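Local structure of concanavalin B (6CAF) at residues Val211-Asp216 with Gln227-Ala232. The protein may act as a carbohydrate-binding protein, being a chitinase-like seed protein of glycosyl hydrolase family 18. Residues are numbered along the deposited sequence; the frame is centred on the assembly and turned at random. Where two conformers were deposited one is given.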
loop_
_atom_site.group_PDB
_atom_site.type_symbol
_atom_site.label_atom_id
_atom_site.label_comp_id
_atom_site.label_asym_id
_atom_site.label_seq_id
_atom_site.Cartn_x
_atom_site.Cartn_y
_atom_site.Cartn_z
ATOM N N VAL A 211 -6.864 -3.437 3.176
ATOM C CA VAL A 211 -7.345 -3.379 4.539
ATOM C C VAL A 211 -6.352 -4.086 5.453
ATOM O O VAL A 211 -6.005 -5.246 5.221
ATOM C CB VAL A 211 -8.715 -4.035 4.632
ATOM C CG1 VAL A 211 -9.223 -3.991 6.069
ATOM C CG2 VAL A 211 -9.723 -3.353 3.719
ATOM N N ARG A 212 -5.930 -3.395 6.504
ATOM C CA ARG A 212 -4.916 -3.936 7.404
ATOM C C ARG A 212 -5.534 -4.825 8.469
ATOM O O ARG A 212 -5.994 -4.356 9.515
ATOM C CB ARG A 212 -4.112 -2.798 8.031
ATOM C CG ARG A 212 -3.315 -2.016 7.021
ATOM C CD ARG A 212 -2.429 -0.957 7.639
ATOM N NE ARG A 212 -3.162 0.243 7.902
ATOM C CZ ARG A 212 -3.557 0.675 9.089
ATOM N NH1 ARG A 212 -3.286 0.004 10.178
ATOM N NH2 ARG A 212 -4.238 1.793 9.160
ATOM N N PHE A 213 -5.561 -6.109 8.162
ATOM C CA PHE A 213 -6.174 -7.102 9.040
ATOM C C PHE A 213 -5.152 -7.613 10.066
ATOM O O PHE A 213 -4.851 -8.795 10.134
ATOM C CB PHE A 213 -6.742 -8.288 8.224
ATOM C CG PHE A 213 -7.949 -7.940 7.383
ATOM C CD1 PHE A 213 -9.196 -7.788 7.956
ATOM C CD2 PHE A 213 -7.839 -7.793 6.029
ATOM C CE1 PHE A 213 -10.312 -7.514 7.186
ATOM C CE2 PHE A 213 -8.940 -7.516 5.267
ATOM C CZ PHE A 213 -10.171 -7.343 5.850
ATOM N N TYR A 214 -4.610 -6.708 10.872
ATOM C CA TYR A 214 -3.661 -7.117 11.888
ATOM C C TYR A 214 -3.534 -5.991 12.892
ATOM O O TYR A 214 -3.966 -4.850 12.644
ATOM C CB TYR A 214 -2.297 -7.493 11.253
ATOM C CG TYR A 214 -1.621 -6.410 10.431
ATOM C CD1 TYR A 214 -1.959 -6.207 9.129
ATOM C CD2 TYR A 214 -0.569 -5.659 10.945
ATOM C CE1 TYR A 214 -1.346 -5.218 8.376
ATOM C CE2 TYR A 214 0.104 -4.725 10.166
ATOM C CZ TYR A 214 -0.312 -4.483 8.883
ATOM O OH TYR A 214 0.326 -3.521 8.114
ATOM N N ASN A 215 -2.953 -6.333 14.035
ATOM C CA ASN A 215 -2.869 -5.423 15.167
ATOM C C ASN A 215 -4.257 -4.898 15.600
ATOM O O ASN A 215 -4.391 -3.780 16.077
ATOM C CB ASN A 215 -1.825 -4.326 14.904
ATOM C CG ASN A 215 -0.365 -4.892 14.767
ATOM O OD1 ASN A 215 -0.012 -5.984 15.299
ATOM N ND2 ASN A 215 0.488 -4.149 14.029
ATOM N N ASP A 216 -5.274 -5.762 15.497
ATOM C CA ASP A 216 -6.616 -5.416 15.967
ATOM C C ASP A 216 -7.411 -6.677 16.202
ATOM O O ASP A 216 -7.868 -7.321 15.253
ATOM C CB ASP A 216 -7.351 -4.518 14.966
ATOM C CG ASP A 216 -8.666 -3.973 15.528
ATOM O OD1 ASP A 216 -9.220 -4.570 16.458
ATOM O OD2 ASP A 216 -9.147 -2.934 15.054
ATOM N N GLN A 227 -14.011 -16.004 12.038
ATOM C CA GLN A 227 -15.266 -15.256 11.982
ATOM C C GLN A 227 -15.062 -13.752 11.984
ATOM O O GLN A 227 -15.780 -13.026 11.277
ATOM C CB GLN A 227 -16.189 -15.675 13.103
ATOM C CG GLN A 227 -16.810 -17.045 12.811
ATOM C CD GLN A 227 -17.715 -16.982 11.573
ATOM O OE1 GLN A 227 -18.482 -16.008 11.417
ATOM N NE2 GLN A 227 -17.549 -17.927 10.637
ATOM N N ARG A 228 -14.110 -13.266 12.786
ATOM C CA ARG A 228 -13.920 -11.821 12.866
ATOM C C ARG A 228 -13.359 -11.248 11.572
ATOM O O ARG A 228 -13.788 -10.189 11.123
ATOM C CB ARG A 228 -13.067 -11.450 14.069
ATOM C CG ARG A 228 -13.807 -11.607 15.390
ATOM C CD ARG A 228 -12.852 -11.799 16.555
ATOM N NE ARG A 228 -13.530 -11.755 17.852
ATOM C CZ ARG A 228 -14.227 -12.762 18.379
ATOM N NH1 ARG A 228 -14.768 -12.607 19.575
ATOM N NH2 ARG A 228 -14.393 -13.916 17.731
ATOM N N ILE A 229 -12.410 -11.962 10.953
ATOM C CA ILE A 229 -11.835 -11.447 9.714
ATOM C C ILE A 229 -12.855 -11.572 8.575
ATOM O O ILE A 229 -12.981 -10.661 7.754
ATOM C CB ILE A 229 -10.481 -12.100 9.369
ATOM C CG1 ILE A 229 -9.841 -11.372 8.213
ATOM C CG2 ILE A 229 -10.582 -13.605 9.123
ATOM C CD1 ILE A 229 -8.418 -11.784 7.941
ATOM N N ARG A 230 -13.618 -12.668 8.538
ATOM C CA ARG A 230 -14.639 -12.803 7.496
ATOM C C ARG A 230 -15.679 -11.701 7.620
ATOM O O ARG A 230 -16.114 -11.111 6.626
ATOM C CB ARG A 230 -15.322 -14.154 7.594
ATOM C CG ARG A 230 -16.302 -14.452 6.533
ATOM C CD ARG A 230 -16.869 -15.862 6.663
ATOM N NE ARG A 230 -17.669 -16.205 5.504
ATOM C CZ ARG A 230 -18.942 -15.922 5.375
ATOM N NH1 ARG A 230 -19.588 -15.320 6.357
ATOM N NH2 ARG A 230 -19.554 -16.229 4.260
ATOM N N ASN A 231 -16.087 -11.435 8.855
ATOM C CA ASN A 231 -17.071 -10.400 9.104
ATOM C C ASN A 231 -16.548 -9.011 8.739
ATOM O O ASN A 231 -17.290 -8.186 8.193
ATOM C CB ASN A 231 -17.515 -10.435 10.545
ATOM C CG ASN A 231 -18.586 -9.435 10.784
ATOM O OD1 ASN A 231 -19.696 -9.578 10.269
ATOM N ND2 ASN A 231 -18.260 -8.404 11.538
ATOM N N ALA A 232 -15.292 -8.761 9.056
ATOM C CA ALA A 232 -14.696 -7.477 8.730
ATOM C C ALA A 232 -14.609 -7.324 7.205
ATOM O O ALA A 232 -14.884 -6.248 6.667
ATOM C CB ALA A 232 -13.357 -7.309 9.420
#
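F213 meets I229 and A232 just after strand 208-212 of the TIM barrel, against the first turns of helix 227-239, the helix that follows it in a beta-alpha-beta unit returning to the barrel through strand 247-252. The contact is apolar and buried, made by one ring against two residues one turn apart at the start of the helix, with no hydrogen bond crossing it.

The phenyl ring of F213, with CG anti to its own carbonyl carbon, points from the loop toward the helix. I229 crosses it at about a right angle, its CG1 coming in obliquely, 3.7 Å from F213 CD1. The same I229 CG1 makes an off-centre CH-pi contact, 4.1 Å from the centroid of the F213 ring and 30° off the normal. Because I229 carries CG1 anti to its backbone N (chi1 -171°), the branch reaches across to the ring, and its CD1 carries on to lie 3.9 Å from F213 CB. From the other side of the ring plane, V211 CG1 sits 3.5 Å above it, offset toward the rim, so the ring is held between two aliphatic groups.

The backbone under F213 bends as an inverse gamma turn, closed by a weak bond from Y214 N to R212 O. Y214, the last residue of the turn, hydrogen-bonds through its OH to E250 of strand 247-252; L249 and L251 of that strand touch F213, and W233 of helix 227-239 also touches the F213 side chain. One turn after I229, A232 meets the ring at its edge, its CB in the ring plane, 3.8 Å from F213 CE1.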